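Local coordinates for protein citryl-spermidine/3,4-dihydroxybenzoyl-citryl-spermidine:spermidine ligase (Bacillus anthracis, PDB 3TO3) that catalyses the ATP-dependent condensation of spermidine with citryl-spermidine intermediates in the biosynthesis of the siderophore petrobactin, at residues 292-304 and 364-376. Residues are numbered along the deposited sequence; the frame is centred on the assembly and turned at random. Where two conformers were deposited one is given.
With ATP (adenosine-5'-triphosphate), chain E.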
loop_
_atom_site.group_PDB
_atom_site.type_symbol
_atom_site.label_atom_id
_atom_site.label_comp_id
_atom_site.label_asym_id
_atom_site.label_seq_id
_atom_site.Cartn_x
_atom_site.Cartn_y
_atom_site.Cartn_z
ATOM N N ASN B 292 -33.765 8.034 0.587
ATOM C CA ASN B 292 -34.895 7.505 -0.174
ATOM C C ASN B 292 -34.770 5.989 -0.406
ATOM O O ASN B 292 -34.274 5.544 -1.442
ATOM C CB ASN B 292 -35.050 8.251 -1.512
ATOM C CG ASN B 292 -35.371 9.739 -1.334
ATOM O OD1 ASN B 292 -34.557 10.605 -1.665
ATOM N ND2 ASN B 292 -36.561 10.038 -0.832
ATOM N N PRO B 293 -35.222 5.195 0.567
ATOM C CA PRO B 293 -34.987 3.742 0.589
ATOM C C PRO B 293 -35.489 2.990 -0.642
ATOM O O PRO B 293 -34.983 1.904 -0.923
ATOM C CB PRO B 293 -35.723 3.286 1.841
ATOM C CG PRO B 293 -35.746 4.528 2.729
ATOM C CD PRO B 293 -35.913 5.674 1.777
ATOM N N LYS B 294 -36.438 3.543 -1.389
ATOM C CA LYS B 294 -36.901 2.841 -2.595
ATOM C C LYS B 294 -35.936 3.023 -3.773
ATOM O O LYS B 294 -35.950 2.259 -4.734
ATOM C CB LYS B 294 -38.307 3.285 -3.002
ATOM C CG LYS B 294 -39.351 3.195 -1.891
ATOM C CD LYS B 294 -39.711 1.759 -1.567
ATOM C CE LYS B 294 -41.131 1.659 -0.978
ATOM N NZ LYS B 294 -42.225 1.774 -1.998
ATOM N N ARG B 295 -35.108 4.049 -3.699
ATOM C CA ARG B 295 -34.134 4.282 -4.742
ATOM C C ARG B 295 -33.121 3.137 -4.797
ATOM O O ARG B 295 -32.919 2.425 -3.818
ATOM C CB ARG B 295 -33.464 5.617 -4.494
ATOM C CG ARG B 295 -34.475 6.768 -4.634
ATOM C CD ARG B 295 -34.486 7.285 -6.061
ATOM N NE ARG B 295 -33.160 7.790 -6.375
ATOM C CZ ARG B 295 -32.663 8.901 -5.842
ATOM N NH1 ARG B 295 -33.425 9.608 -5.019
ATOM N NH2 ARG B 295 -31.419 9.306 -6.136
ATOM N N PRO B 296 -32.524 2.927 -5.962
ATOM C CA PRO B 296 -31.592 1.816 -6.172
ATOM C C PRO B 296 -30.289 1.965 -5.368
ATOM O O PRO B 296 -29.884 3.070 -5.015
ATOM C CB PRO B 296 -31.271 1.912 -7.676
ATOM C CG PRO B 296 -31.482 3.393 -8.014
ATOM C CD PRO B 296 -32.676 3.783 -7.155
ATOM N N TYR B 297 -29.662 0.828 -5.085
ATOM C CA TYR B 297 -28.323 0.772 -4.536
ATOM C C TYR B 297 -27.320 1.122 -5.621
ATOM O O TYR B 297 -27.600 1.007 -6.821
ATOM C CB TYR B 297 -27.975 -0.642 -4.041
ATOM C CG TYR B 297 -28.996 -1.323 -3.151
ATOM C CD1 TYR B 297 -29.109 -1.000 -1.803
ATOM C CD2 TYR B 297 -29.830 -2.323 -3.669
ATOM C CE1 TYR B 297 -30.060 -1.650 -0.977
ATOM C CE2 TYR B 297 -30.759 -2.968 -2.884
ATOM C CZ TYR B 297 -30.880 -2.633 -1.534
ATOM O OH TYR B 297 -31.825 -3.307 -0.781
ATOM N N VAL B 298 -26.136 1.516 -5.171
ATOM C CA VAL B 298 -25.016 1.829 -6.023
ATOM C C VAL B 298 -23.880 0.898 -5.626
ATOM O O VAL B 298 -23.506 0.805 -4.434
ATOM C CB VAL B 298 -24.628 3.293 -5.822
ATOM C CG1 VAL B 298 -23.797 3.743 -6.913
ATOM C CG2 VAL B 298 -25.870 4.122 -5.858
ATOM N N LYS B 299 -23.369 0.163 -6.603
ATOM C CA LYS B 299 -22.197 -0.663 -6.381
ATOM C C LYS B 299 -21.058 -0.014 -7.135
ATOM O O LYS B 299 -21.107 0.104 -8.377
ATOM C CB LYS B 299 -22.425 -2.109 -6.835
ATOM C CG LYS B 299 -21.233 -3.044 -6.642
ATOM C CD LYS B 299 -21.608 -4.497 -6.939
ATOM C CE LYS B 299 -20.586 -5.464 -6.368
ATOM N NZ LYS B 299 -20.894 -6.885 -6.742
ATOM N N VAL B 300 -20.045 0.431 -6.392
ATOM C CA VAL B 300 -19.010 1.261 -6.995
ATOM C C VAL B 300 -17.620 0.703 -6.775
ATOM O O VAL B 300 -17.410 -0.117 -5.889
ATOM C CB VAL B 300 -19.077 2.707 -6.488
ATOM C CG1 VAL B 300 -20.363 3.348 -6.929
ATOM C CG2 VAL B 300 -18.990 2.742 -4.950
ATOM N N SER B 301 -16.680 1.129 -7.614
ATOM C CA SER B 301 -15.299 0.668 -7.510
ATOM C C SER B 301 -14.672 1.075 -6.164
ATOM O O SER B 301 -14.874 2.192 -5.695
ATOM C CB SER B 301 -14.488 1.275 -8.646
ATOM O OG SER B 301 -14.802 0.626 -9.859
ATOM N N LEU B 302 -13.940 0.173 -5.527
ATOM C CA LEU B 302 -13.193 0.570 -4.343
ATOM C C LEU B 302 -11.839 -0.090 -4.357
ATOM O O LEU B 302 -11.754 -1.314 -4.373
ATOM C CB LEU B 302 -13.985 0.172 -3.119
ATOM C CG LEU B 302 -13.651 0.802 -1.780
ATOM C CD1 LEU B 302 -13.834 2.333 -1.797
ATOM C CD2 LEU B 302 -14.522 0.111 -0.712
ATOM N N ASN B 303 -10.745 0.655 -4.294
ATOM C CA ASN B 303 -9.540 -0.121 -4.377
ATOM C C ASN B 303 -9.012 -0.353 -2.971
ATOM O O ASN B 303 -8.057 0.271 -2.535
ATOM C CB ASN B 303 -8.507 0.734 -5.132
ATOM C CG ASN B 303 -8.482 0.454 -6.636
ATOM O OD1 ASN B 303 -9.422 0.797 -7.380
ATOM N ND2 ASN B 303 -7.396 -0.153 -7.092
ATOM N N ILE B 304 -9.412 -1.488 -2.429
ATOM C CA ILE B 304 -9.024 -1.932 -1.103
ATOM C C ILE B 304 -9.127 -3.437 -1.208
ATOM O O ILE B 304 -9.847 -3.992 -2.066
ATOM C CB ILE B 304 -9.930 -1.442 0.114
ATOM C CG1 ILE B 304 -11.314 -2.080 0.079
ATOM C CG2 ILE B 304 -10.004 0.077 0.266
ATOM C CD1 ILE B 304 -12.119 -1.819 1.342
ATOM N N GLY B 364 -10.364 -1.398 -13.614
ATOM C CA GLY B 364 -11.548 -1.590 -12.788
ATOM C C GLY B 364 -11.866 -0.552 -11.736
ATOM O O GLY B 364 -12.790 -0.710 -10.922
ATOM N N SER B 365 -11.103 0.528 -11.760
ATOM C CA SER B 365 -11.106 1.493 -10.671
ATOM C C SER B 365 -12.191 2.544 -10.705
ATOM O O SER B 365 -12.374 3.244 -9.722
ATOM C CB SER B 365 -9.742 2.187 -10.606
ATOM O OG SER B 365 -8.801 1.283 -10.046
ATOM N N LEU B 366 -12.833 2.754 -11.848
ATOM C CA LEU B 366 -13.933 3.696 -11.872
ATOM C C LEU B 366 -15.150 3.115 -12.598
ATOM O O LEU B 366 -15.288 3.259 -13.801
ATOM C CB LEU B 366 -13.394 4.902 -12.632
ATOM C CG LEU B 366 -14.086 6.232 -12.545
ATOM C CD1 LEU B 366 -14.355 6.540 -11.126
ATOM C CD2 LEU B 366 -13.100 7.193 -13.137
ATOM N N GLY B 367 -16.145 2.695 -11.857
ATOM C CA GLY B 367 -17.206 1.951 -12.471
ATOM C C GLY B 367 -18.363 1.981 -11.530
ATOM O O GLY B 367 -18.172 2.129 -10.336
ATOM N N CYS B 368 -19.563 1.809 -12.063
ATOM C CA CYS B 368 -20.753 1.812 -11.254
ATOM C C CYS B 368 -21.805 0.860 -11.794
ATOM O O CYS B 368 -22.063 0.835 -12.993
ATOM C CB CYS B 368 -21.309 3.241 -11.193
ATOM S SG CYS B 368 -22.883 3.388 -10.297
ATOM N N ILE B 369 -22.460 0.121 -10.902
ATOM C CA ILE B 369 -23.653 -0.641 -11.258
ATOM C C ILE B 369 -24.798 -0.278 -10.321
ATOM O O ILE B 369 -24.625 -0.265 -9.108
ATOM C CB ILE B 369 -23.430 -2.149 -11.146
ATOM C CG1 ILE B 369 -22.427 -2.629 -12.179
ATOM C CG2 ILE B 369 -24.767 -2.896 -11.299
ATOM C CD1 ILE B 369 -21.707 -3.934 -11.795
ATOM N N TRP B 370 -25.970 0.015 -10.873
ATOM C CA TRP B 370 -27.136 0.343 -10.048
ATOM C C TRP B 370 -27.960 -0.904 -9.875
ATOM O O TRP B 370 -28.060 -1.699 -10.791
ATOM C CB TRP B 370 -27.993 1.418 -10.683
ATOM C CG TRP B 370 -27.485 2.801 -10.561
ATOM C CD1 TRP B 370 -27.768 3.671 -9.563
ATOM C CD2 TRP B 370 -26.636 3.517 -11.487
ATOM N NE1 TRP B 370 -27.170 4.885 -9.798
ATOM C CE2 TRP B 370 -26.449 4.814 -10.963
ATOM C CE3 TRP B 370 -26.017 3.186 -12.700
ATOM C CZ2 TRP B 370 -25.653 5.793 -11.605
ATOM C CZ3 TRP B 370 -25.236 4.161 -13.342
ATOM C CH2 TRP B 370 -25.059 5.449 -12.780
ATOM N N ARG B 371 -28.548 -1.093 -8.697
ATOM C CA ARG B 371 -29.338 -2.298 -8.449
ATOM C C ARG B 371 -30.671 -1.969 -7.761
ATOM O O ARG B 371 -30.731 -1.032 -6.955
ATOM C CB ARG B 371 -28.507 -3.305 -7.648
ATOM C CG ARG B 371 -29.300 -4.227 -6.788
ATOM C CD ARG B 371 -28.517 -5.497 -6.468
ATOM N NE ARG B 371 -27.375 -5.283 -5.600
ATOM C CZ ARG B 371 -26.208 -5.909 -5.742
ATOM N NH1 ARG B 371 -26.023 -6.777 -6.720
ATOM N NH2 ARG B 371 -25.219 -5.668 -4.900
ATOM N N GLU B 372 -31.735 -2.712 -8.096
ATOM C CA GLU B 372 -33.064 -2.470 -7.505
ATOM C C GLU B 372 -33.018 -2.598 -5.989
ATOM O O GLU B 372 -32.430 -3.544 -5.460
ATOM C CB GLU B 372 -34.106 -3.487 -8.001
ATOM C CG GLU B 372 -34.487 -3.395 -9.444
ATOM C CD GLU B 372 -35.527 -4.452 -9.822
ATOM O OE1 GLU B 372 -35.320 -5.654 -9.469
ATOM O OE2 GLU B 372 -36.551 -4.072 -10.464
ATOM N N SER B 373 -33.663 -1.676 -5.295
ATOM C CA SER B 373 -33.828 -1.771 -3.838
ATOM C C SER B 373 -34.731 -2.931 -3.501
ATOM O O SER B 373 -35.774 -3.086 -4.122
ATOM C CB SER B 373 -34.515 -0.511 -3.312
ATOM O OG SER B 373 -34.631 -0.575 -1.903
ATOM N N VAL B 374 -34.366 -3.733 -2.512
ATOM C CA VAL B 374 -35.251 -4.809 -2.062
ATOM C C VAL B 374 -36.614 -4.271 -1.568
ATOM O O VAL B 374 -37.621 -4.984 -1.588
ATOM C CB VAL B 374 -34.610 -5.644 -0.941
ATOM C CG1 VAL B 374 -34.727 -4.917 0.386
ATOM C CG2 VAL B 374 -35.282 -6.981 -0.846
ATOM N N HIS B 375 -36.657 -3.013 -1.148
ATOM C CA HIS B 375 -37.929 -2.405 -0.718
ATOM C C HIS B 375 -38.985 -2.259 -1.803
ATOM O O HIS B 375 -40.165 -2.159 -1.502
ATOM C CB HIS B 375 -37.693 -1.071 -0.017
ATOM C CG HIS B 375 -36.868 -1.207 1.216
ATOM N ND1 HIS B 375 -37.366 -1.748 2.380
ATOM C CD2 HIS B 375 -35.565 -0.933 1.451
ATOM C CE1 HIS B 375 -36.411 -1.776 3.290
ATOM N NE2 HIS B 375 -35.307 -1.289 2.750
ATOM N N HIS B 376 -38.539 -2.229 -3.055
ATOM C CA HIS B 376 -39.406 -2.283 -4.222
ATOM C C HIS B 376 -40.305 -3.517 -4.111
ATOM O O HIS B 376 -41.492 -3.459 -4.411
ATOM C CB HIS B 376 -38.517 -2.347 -5.476
ATOM C CG HIS B 376 -39.259 -2.393 -6.778
ATOM N ND1 HIS B 376 -40.249 -3.313 -7.047
ATOM C CD2 HIS B 376 -39.111 -1.660 -7.911
ATOM C CE1 HIS B 376 -40.702 -3.123 -8.276
ATOM N NE2 HIS B 376 -40.027 -2.127 -8.822
HETATM P PB ATP E . -20.034 -7.593 -3.362
HETATM O O1B ATP E . -19.546 -6.167 -3.308
HETATM O O2B ATP E . -19.563 -8.239 -4.639
HETATM O O3B ATP E . -21.603 -7.617 -3.258
HETATM P PA ATP E . -17.990 -8.630 -1.900
HETATM O O1A ATP E . -17.216 -7.499 -2.548
HETATM O O2A ATP E . -17.588 -10.000 -2.436
HETATM O O3A ATP E . -19.511 -8.421 -2.143
HETATM O "O5'" ATP E . -17.703 -8.561 -0.358
HETATM C "C5'" ATP E . -18.644 -8.981 0.558
HETATM C "C4'" ATP E . -18.179 -9.251 1.876
HETATM O "O4'" ATP E . -19.143 -10.111 2.573
HETATM C "C3'" ATP E . -16.907 -10.009 1.838
HETATM O "O3'" ATP E . -15.920 -9.304 2.485
HETATM C "C2'" ATP E . -17.199 -11.276 2.530
HETATM O "O2'" ATP E . -16.124 -11.692 3.261
HETATM C "C1'" ATP E . -18.347 -10.902 3.403
HETATM N N9 ATP E . -19.078 -12.000 3.977
HETATM C C8 ATP E . -19.364 -12.110 5.287
HETATM N N7 ATP E . -20.054 -13.246 5.463
HETATM C C5 ATP E . -20.217 -13.860 4.269
HETATM C C6 ATP E . -20.851 -15.049 3.879
HETATM N N6 ATP E . -21.490 -15.869 4.871
HETATM N N1 ATP E . -20.844 -15.401 2.572
HETATM C C2 ATP E . -20.236 -14.619 1.656
HETATM N N3 ATP E . -19.615 -13.468 2.002
HETATM C C4 ATP E . -19.589 -13.062 3.299
HETATM O O HOH W 1 -34.943 0.595 -6.565
#
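The Y297 ring meets the backbone of 371-374. E372 O lies at its edge, near the ring plane, 3.1 Å from Y297 CE2. Y297 OH accepts a nearly straight bond from V374 N (3.1 Å, 169° at the hydrogen). With CG anti to the carbonyl carbon (chi1 -49°), Y297 leans across the partner segment to the ST turn starting at S373. The W370 ring carries C368 SG on one face, 3.7 Å above the plane and toward the rim. P296 lies alongside W370, its CG 4.0 Å from CD1. V298 CG1 touches C368 SG. V374 CG1 lies over the centre of one face of the H375 ring. Y297 CD2 lies at the edge of the R371 guanidinium; ATP O3B is also near its plane, but 4.4 Å from R371 NH2.

Strands 297-300 and 367-371 are antiparallel. Y297-R371 and K299-I369 are hydrogen-bonded pairs; V298-W370 and V300-C368 are non-hydrogen-bonded. Beyond one end, S373 OG donates to P293 O (2.7 Å) and accepts from H375 N. Beyond the other, S301 OG donates to G364 O (2.6 Å) and S365 OG to N303 OD1.

ATP-binding K299 runs fully extended to the nucleotide. Its NZ is modelled 2.8 Å from ATP O2B, a hydrogen bond left doubtful by a close neighbour. R371 NH1 forms salt bridges with D459, a magnesium ligand, and E349.

These are neighbouring strands of the mixed sheet in the IucA/IucC synthetase. Strand 286-289 pairs with 297-306, and strand 345-355 with 367-371. Helix 208-219 packs on P296 and W370, strand 241-246 on V298 and C368, and helix 248-258 on S301 and N303.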